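Local coordinates for putative uncharacterized protein PH0186 (Pyrococcus horikoshii, PDB 2ZTS) that binds ADP with magnesium and is probably an ATP-binding KaiC-like protein of the P-loop NTPase class, its precise role in the archaeon not being established, at residues E154-I157 / R158-L161; V120-F123 / L124-I127. One frame throughout, in Å; residues are numbered along the deposited sequence.

Contact 1. Residues E154-I157 / R158-L161; sequences ERKI and REVL
Ile-157 lays its CG1 branch across Leu-161, one helical turn on, with CG1 3.8 Å from Leu-161 CD1. The pair lies where a short 3-10 turn, 154-156, runs into helix 157-171 of the KaiC-like P-loop domain. With CG1 anti to the backbone N (chi1 -166°), Ile-157 carries its longer branch alongside the carbonyl end, within reach of Leu-161; both side chains also pack on Ile-144 of helix 144-149. The backbone alongside makes the first i to i+4 bonds of the helix: Val-160 N gives a nearly straight one to Lys-156 O, in the carbonyl plane, and Leu-161 N reaches Ile-157 O at 2.7 Å. The 3-10 turn adds a weak bond from Arg-158 N to Arg-155 O.

On the polar side Lys-156 bends at chi2, chi3 and chi4 and brings NZ to Glu-159 OE2 in a salt bridge of 3.2 Å, from above the carboxylate plane. Arg-158 passes one face of its guanidinium over Glu-159 CD. Its NH2 lies a long 3.7 Å from Glu-159 OE2, a pairing of charges without a directed N-H, whereas NH1 hydrogen-bonds to Leu-149 O and Leu-151 O of the second subunit and NH2 to Glu-152 O of the same subunit. A glutamine in place of Glu-159 would probably leave Lys-156 NZ without its charged mate and cost Arg-158 a weak charge pairing. Glu-159 OE1 and Arg-155 O each accept a hydrogen from one water, which in turn accepts from Arg-158 NE at 3.0 Å.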
ATOM      1  N   GLU C 154     -11.597  12.975  11.605  1.00 30.17           N
ATOM      2  CA  GLU C 154     -10.286  13.448  11.238  1.00 29.34           C
ATOM      3  C   GLU C 154     -10.230  13.857   9.778  1.00 28.69           C
ATOM      4  O   GLU C 154      -9.693  14.900   9.453  1.00 27.04           O
ATOM      5  CB  GLU C 154      -9.200  12.360  11.547  1.00 30.73           C
ATOM      6  CG  GLU C 154      -7.795  12.759  11.115  1.00 28.42           C
ATOM      7  CD  GLU C 154      -6.707  11.784  11.556  1.00 32.38           C
ATOM      8  OE1 GLU C 154      -7.054  10.789  12.198  1.00 34.91           O
ATOM      9  OE2 GLU C 154      -5.498  12.009  11.271  1.00 25.40           O
ATOM     10  N   ARG C 155     -10.855  13.088   8.894  1.00 28.76           N
ATOM     11  CA  ARG C 155     -10.927  13.488   7.492  1.00 29.83           C
ATOM     12  C   ARG C 155     -11.666  14.822   7.142  1.00 27.56           C
ATOM     13  O   ARG C 155     -11.517  15.286   6.057  1.00 27.16           O
ATOM     14  CB  ARG C 155     -11.513  12.384   6.653  1.00 30.85           C
ATOM     15  CG  ARG C 155     -13.044  12.191   6.783  1.00 36.72           C
ATOM     16  CD  ARG C 155     -13.484  10.815   6.193  1.00 43.02           C
ATOM     17  NE  ARG C 155     -14.867  10.827   5.717  1.00 50.80           N
ATOM     18  CZ  ARG C 155     -15.293  10.638   4.442  1.00 54.68           C
ATOM     19  NH1 ARG C 155     -14.448  10.413   3.420  1.00 51.46           N
ATOM     20  NH2 ARG C 155     -16.614  10.673   4.203  1.00 56.62           N
ATOM     21  N   LYS C 156     -12.419  15.416   8.052  1.00 26.09           N
ATOM     22  CA  LYS C 156     -13.008  16.743   7.831  1.00 26.28           C
ATOM     23  C   LYS C 156     -11.979  17.863   7.873  1.00 25.26           C
ATOM     24  O   LYS C 156     -12.303  19.010   7.707  1.00 24.66           O
ATOM     25  CB  LYS C 156     -14.126  17.054   8.845  1.00 28.62           C
ATOM     26  CG  LYS C 156     -15.239  15.953   9.009  1.00 31.57           C
ATOM     27  CD  LYS C 156     -16.139  15.783   7.779  1.00 37.01           C
ATOM     28  CE  LYS C 156     -17.572  16.195   8.027  1.00 40.22           C
ATOM     29  NZ  LYS C 156     -18.112  16.910   6.768  1.00 43.96           N
ATOM     30  N   ILE C 157     -10.714  17.527   8.100  1.00 25.16           N
ATOM     31  CA  ILE C 157      -9.652  18.447   7.950  1.00 24.44           C
ATOM     32  C   ILE C 157      -9.710  19.058   6.561  1.00 24.41           C
ATOM     33  O   ILE C 157      -9.342  20.204   6.374  1.00 24.85           O
ATOM     34  CB  ILE C 157      -8.288  17.749   8.217  1.00 24.29           C
ATOM     35  CG1 ILE C 157      -7.157  18.787   8.393  1.00 24.39           C
ATOM     36  CG2 ILE C 157      -7.967  16.765   7.101  1.00 24.49           C
ATOM     37  CD1 ILE C 157      -7.354  19.909   9.426  1.00 27.05           C
ATOM     38  N   ARG C 158     -10.214  18.307   5.591  1.00 23.20           N
ATOM     39  CA  ARG C 158     -10.380  18.831   4.245  1.00 22.87           C
ATOM     40  C   ARG C 158     -11.230  20.145   4.273  1.00 24.31           C
ATOM     41  O   ARG C 158     -10.771  21.190   3.840  1.00 23.03           O
ATOM     42  CB  ARG C 158     -11.024  17.782   3.376  1.00 22.25           C
ATOM     43  CG  ARG C 158     -11.274  18.227   1.969  1.00 25.79           C
ATOM     44  CD  ARG C 158     -11.584  17.074   1.010  1.00 26.58           C
ATOM     45  NE  ARG C 158     -12.876  16.474   1.309  1.00 29.82           N
ATOM     46  CZ  ARG C 158     -14.022  16.768   0.710  1.00 28.71           C
ATOM     47  NH1 ARG C 158     -14.066  17.680  -0.262  1.00 30.59           N
ATOM     48  NH2 ARG C 158     -15.136  16.143   1.079  1.00 29.03           N
ATOM     49  N   GLU C 159     -12.425  20.075   4.874  1.00 25.61           N
ATOM     50  CA  GLU C 159     -13.367  21.209   4.948  1.00 25.96           C
ATOM     51  C   GLU C 159     -12.808  22.279   5.831  1.00 25.39           C
ATOM     52  O   GLU C 159     -12.871  23.455   5.504  1.00 24.96           O
ATOM     53  CB  GLU C 159     -14.747  20.722   5.423  1.00 27.60           C
ATOM     54  CG  GLU C 159     -15.519  19.928   4.360  1.00 29.65           C
ATOM     55  CD  GLU C 159     -15.342  18.387   4.498  1.00 34.18           C
ATOM     56  OE1 GLU C 159     -14.220  17.883   4.878  1.00 31.81           O
ATOM     57  OE2 GLU C 159     -16.334  17.660   4.213  1.00 37.90           O
ATOM     58  N   VAL C 160     -12.134  21.880   6.916  1.00 25.66           N
ATOM     59  CA  VAL C 160     -11.493  22.839   7.804  1.00 25.57           C
ATOM     60  C   VAL C 160     -10.364  23.595   7.101  1.00 25.58           C
ATOM     61  O   VAL C 160     -10.227  24.827   7.249  1.00 24.58           O
ATOM     62  CB  VAL C 160     -11.016  22.183   9.097  1.00 26.73           C
ATOM     63  CG1 VAL C 160     -10.273  23.137   9.961  1.00 28.02           C
ATOM     64  CG2 VAL C 160     -12.220  21.543   9.893  1.00 28.89           C
ATOM     65  N   LEU C 161      -9.588  22.905   6.279  1.00 25.47           N
ATOM     66  CA  LEU C 161      -8.529  23.600   5.533  1.00 26.00           C
ATOM     67  C   LEU C 161      -9.062  24.645   4.537  1.00 26.30           C
ATOM     68  O   LEU C 161      -8.480  25.733   4.407  1.00 27.91           O
ATOM     69  CB  LEU C 161      -7.598  22.614   4.875  1.00 25.15           C
ATOM     70  CG  LEU C 161      -6.638  21.927   5.890  1.00 28.15           C
ATOM     71  CD1 LEU C 161      -5.959  20.681   5.334  1.00 25.66           C
ATOM     72  CD2 LEU C 161      -5.569  22.890   6.351  1.00 29.57           C
TER
HETATM   73  O   HOH W   1     -13.823  15.173   3.872  1.00 37.04           O

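Contact 2. Residues V120-F123 / L124-I127; sequences VDNF and LRYI
Phe-123 and Ile-127 form the apolar centre of the first two turns of helix 120-134, the methyl CD1 of Ile-127 sitting over one face of the phenyl ring. Ile-127 CD1 lies 3.8 Å from the centroid of the Phe-123 ring and 16° off its normal, a CH-pi contact between residues i and i+4. CG anti to the backbone N (chi1 -174°) holds the ring out from the helix, and Ile-127 reaches back with CD1 to its face. Leu-124 crosses beside it, its CD1 3.7 Å from Phe-123 CD1, and sends its other methyl, CD2, back to Val-120 CG1. Val-120 and Leu-124 are aligned with one another. Phe-123 and Ile-127 also rest on Val-65 of strand 62-66, the arrangement of a helix packed on the parallel part of the central sheet of the KaiC-like P-loop domain. Phe-118 meets Phe-123 edge-to-face.

The backbone supplies four i to i+4 hydrogen bonds in succession, from Leu-124 N to Val-120 O at 3.1 Å through to Ile-127 N and Phe-123 O at 3.0 Å. At the outer rim Arg-125 folds back, bent at chi3, until one guanidinium face lies over Asp-121 O, with CZ 3.9 Å from that oxygen. Asn-122 runs alongside Arg-125. Asp-121 OD2 and Arg-125 NH1 stay 5.3 Å apart, too far for direct contact, though their opposite charges may still attract weakly. The chemistry is thus two-sided: apolar contacts fix Phe-123 between its own helix and the sheet, whereas on the outer side the Arg-125 guanidinium lies over a backbone oxygen, and its charge probably meets that of Asp-121 only loosely.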
ATOM      1  N   VAL C 120     -14.504  24.415  15.498  1.00 37.44           N
ATOM      2  CA  VAL C 120     -13.750  24.963  14.391  1.00 36.59           C
ATOM      3  C   VAL C 120     -13.992  26.451  14.165  1.00 35.61           C
ATOM      4  O   VAL C 120     -13.026  27.220  14.066  1.00 35.11           O
ATOM      5  CB  VAL C 120     -14.071  24.185  13.061  1.00 36.25           C
ATOM      6  CG1 VAL C 120     -13.419  24.874  11.843  1.00 36.44           C
ATOM      7  CG2 VAL C 120     -13.581  22.760  13.144  1.00 37.02           C
ATOM      8  N   ASP C 121     -15.264  26.832  14.045  1.00 34.16           N
ATOM      9  CA  ASP C 121     -15.649  28.198  13.699  1.00 35.45           C
ATOM     10  C   ASP C 121     -15.282  29.199  14.805  1.00 34.29           C
ATOM     11  O   ASP C 121     -14.807  30.272  14.522  1.00 34.60           O
ATOM     12  CB  ASP C 121     -17.153  28.290  13.373  1.00 35.83           C
ATOM     13  CG  ASP C 121     -17.481  27.881  11.924  1.00 40.34           C
ATOM     14  OD1 ASP C 121     -16.569  27.546  11.097  1.00 44.89           O
ATOM     15  OD2 ASP C 121     -18.659  27.855  11.523  1.00 46.40           O
ATOM     16  N   ASN C 122     -15.502  28.850  16.064  1.00 34.73           N
ATOM     17  CA  ASN C 122     -14.978  29.668  17.170  1.00 34.66           C
ATOM     18  C   ASN C 122     -13.455  29.871  17.086  1.00 34.56           C
ATOM     19  O   ASN C 122     -12.919  30.988  17.210  1.00 31.62           O
ATOM     20  CB  ASN C 122     -15.353  29.059  18.554  1.00 35.28           C
ATOM     21  CG  ASN C 122     -16.856  29.203  18.907  1.00 35.43           C
ATOM     22  OD1 ASN C 122     -17.332  28.642  19.915  1.00 36.26           O
ATOM     23  ND2 ASN C 122     -17.588  29.912  18.089  1.00 33.68           N
ATOM     24  N   PHE C 123     -12.762  28.762  16.858  1.00 34.71           N
ATOM     25  CA  PHE C 123     -11.308  28.773  16.700  1.00 35.34           C
ATOM     26  C   PHE C 123     -10.819  29.846  15.748  1.00 34.36           C
ATOM     27  O   PHE C 123      -9.985  30.669  16.103  1.00 33.75           O
ATOM     28  CB  PHE C 123     -10.829  27.410  16.188  1.00 36.16           C
ATOM     29  CG  PHE C 123      -9.336  27.262  16.114  1.00 36.55           C
ATOM     30  CD1 PHE C 123      -8.747  26.834  14.966  1.00 40.22           C
ATOM     31  CD2 PHE C 123      -8.555  27.445  17.222  1.00 41.94           C
ATOM     32  CE1 PHE C 123      -7.388  26.633  14.896  1.00 42.50           C
ATOM     33  CE2 PHE C 123      -7.161  27.242  17.161  1.00 43.21           C
ATOM     34  CZ  PHE C 123      -6.597  26.836  15.990  1.00 43.03           C
ATOM     35  N   LEU C 124     -11.377  29.829  14.560  1.00 34.29           N
ATOM     36  CA  LEU C 124     -10.931  30.672  13.457  1.00 34.52           C
ATOM     37  C   LEU C 124     -11.305  32.155  13.690  1.00 34.12           C
ATOM     38  O   LEU C 124     -10.513  33.063  13.439  1.00 32.81           O
ATOM     39  CB  LEU C 124     -11.592  30.121  12.141  1.00 35.61           C
ATOM     40  CG  LEU C 124     -10.838  29.167  11.158  1.00 37.41           C
ATOM     41  CD1 LEU C 124      -9.689  28.393  11.729  1.00 37.98           C
ATOM     42  CD2 LEU C 124     -11.792  28.214  10.497  1.00 39.33           C
ATOM     43  N   ARG C 125     -12.535  32.379  14.145  1.00 34.13           N
ATOM     44  CA  ARG C 125     -12.977  33.685  14.659  1.00 34.39           C
ATOM     45  C   ARG C 125     -11.969  34.194  15.661  1.00 32.72           C
ATOM     46  O   ARG C 125     -11.465  35.339  15.558  1.00 31.97           O
ATOM     47  CB  ARG C 125     -14.348  33.542  15.326  1.00 35.88           C
ATOM     48  CG  ARG C 125     -15.209  34.792  15.318  1.00 42.36           C
ATOM     49  CD  ARG C 125     -16.564  34.690  16.122  1.00 47.28           C
ATOM     50  NE  ARG C 125     -17.187  33.353  16.167  1.00 52.09           N
ATOM     51  CZ  ARG C 125     -17.734  32.711  15.135  1.00 53.96           C
ATOM     52  NH1 ARG C 125     -18.265  31.496  15.320  1.00 54.34           N
ATOM     53  NH2 ARG C 125     -17.727  33.256  13.913  1.00 54.20           N
ATOM     54  N   TYR C 126     -11.580  33.340  16.609  1.00 31.03           N
ATOM     55  CA  TYR C 126     -10.682  33.825  17.686  1.00 29.72           C
ATOM     56  C   TYR C 126      -9.275  34.176  17.168  1.00 29.89           C
ATOM     57  O   TYR C 126      -8.685  35.158  17.591  1.00 28.47           O
ATOM     58  CB  TYR C 126     -10.661  32.876  18.889  1.00 28.51           C
ATOM     59  CG  TYR C 126      -9.983  33.490  20.066  1.00 29.82           C
ATOM     60  CD1 TYR C 126      -8.725  33.006  20.531  1.00 26.88           C
ATOM     61  CD2 TYR C 126     -10.561  34.612  20.709  1.00 29.85           C
ATOM     62  CE1 TYR C 126      -8.081  33.610  21.604  1.00 29.63           C
ATOM     63  CE2 TYR C 126      -9.923  35.236  21.784  1.00 29.32           C
ATOM     64  CZ  TYR C 126      -8.724  34.741  22.253  1.00 31.33           C
ATOM     65  OH  TYR C 126      -8.131  35.409  23.307  1.00 32.25           O
ATOM     66  N   ILE C 127      -8.724  33.400  16.238  1.00 29.94           N
ATOM     67  CA  ILE C 127      -7.447  33.767  15.637  1.00 29.58           C
ATOM     68  C   ILE C 127      -7.574  35.086  14.873  1.00 30.34           C
ATOM     69  O   ILE C 127      -6.691  35.916  14.915  1.00 30.77           O
ATOM     70  CB  ILE C 127      -6.983  32.719  14.638  1.00 30.77           C
ATOM     71  CG1 ILE C 127      -6.763  31.358  15.331  1.00 31.82           C
ATOM     72  CG2 ILE C 127      -5.740  33.222  13.939  1.00 28.03           C
ATOM     73  CD1 ILE C 127      -6.785  30.188  14.395  1.00 34.23           C
TER

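In the fold
Contact 2 lies earlier in the chain than contact 1, and strand 138-142 and helix 144-149 come between them. Their centres are 15 Å apart, yet the two helices meet directly: Val-160 CG2 of contact 1 packs on Val-120 CG2 of contact 2 at 3.7 Å, and Lys-163, further along helix 157-171, touches Leu-124 and makes a long, weak ion pair with Asp-121. Contact 1 is away from the annotated sites, but through Arg-158 it joins a neighbouring subunit of the six-chain assembly. Contact 2 touches no other chain; its Phe-123 side chain is about 9 Å from that of Asp-142, a magnesium-binding residue whose metal is not bound to this chain here.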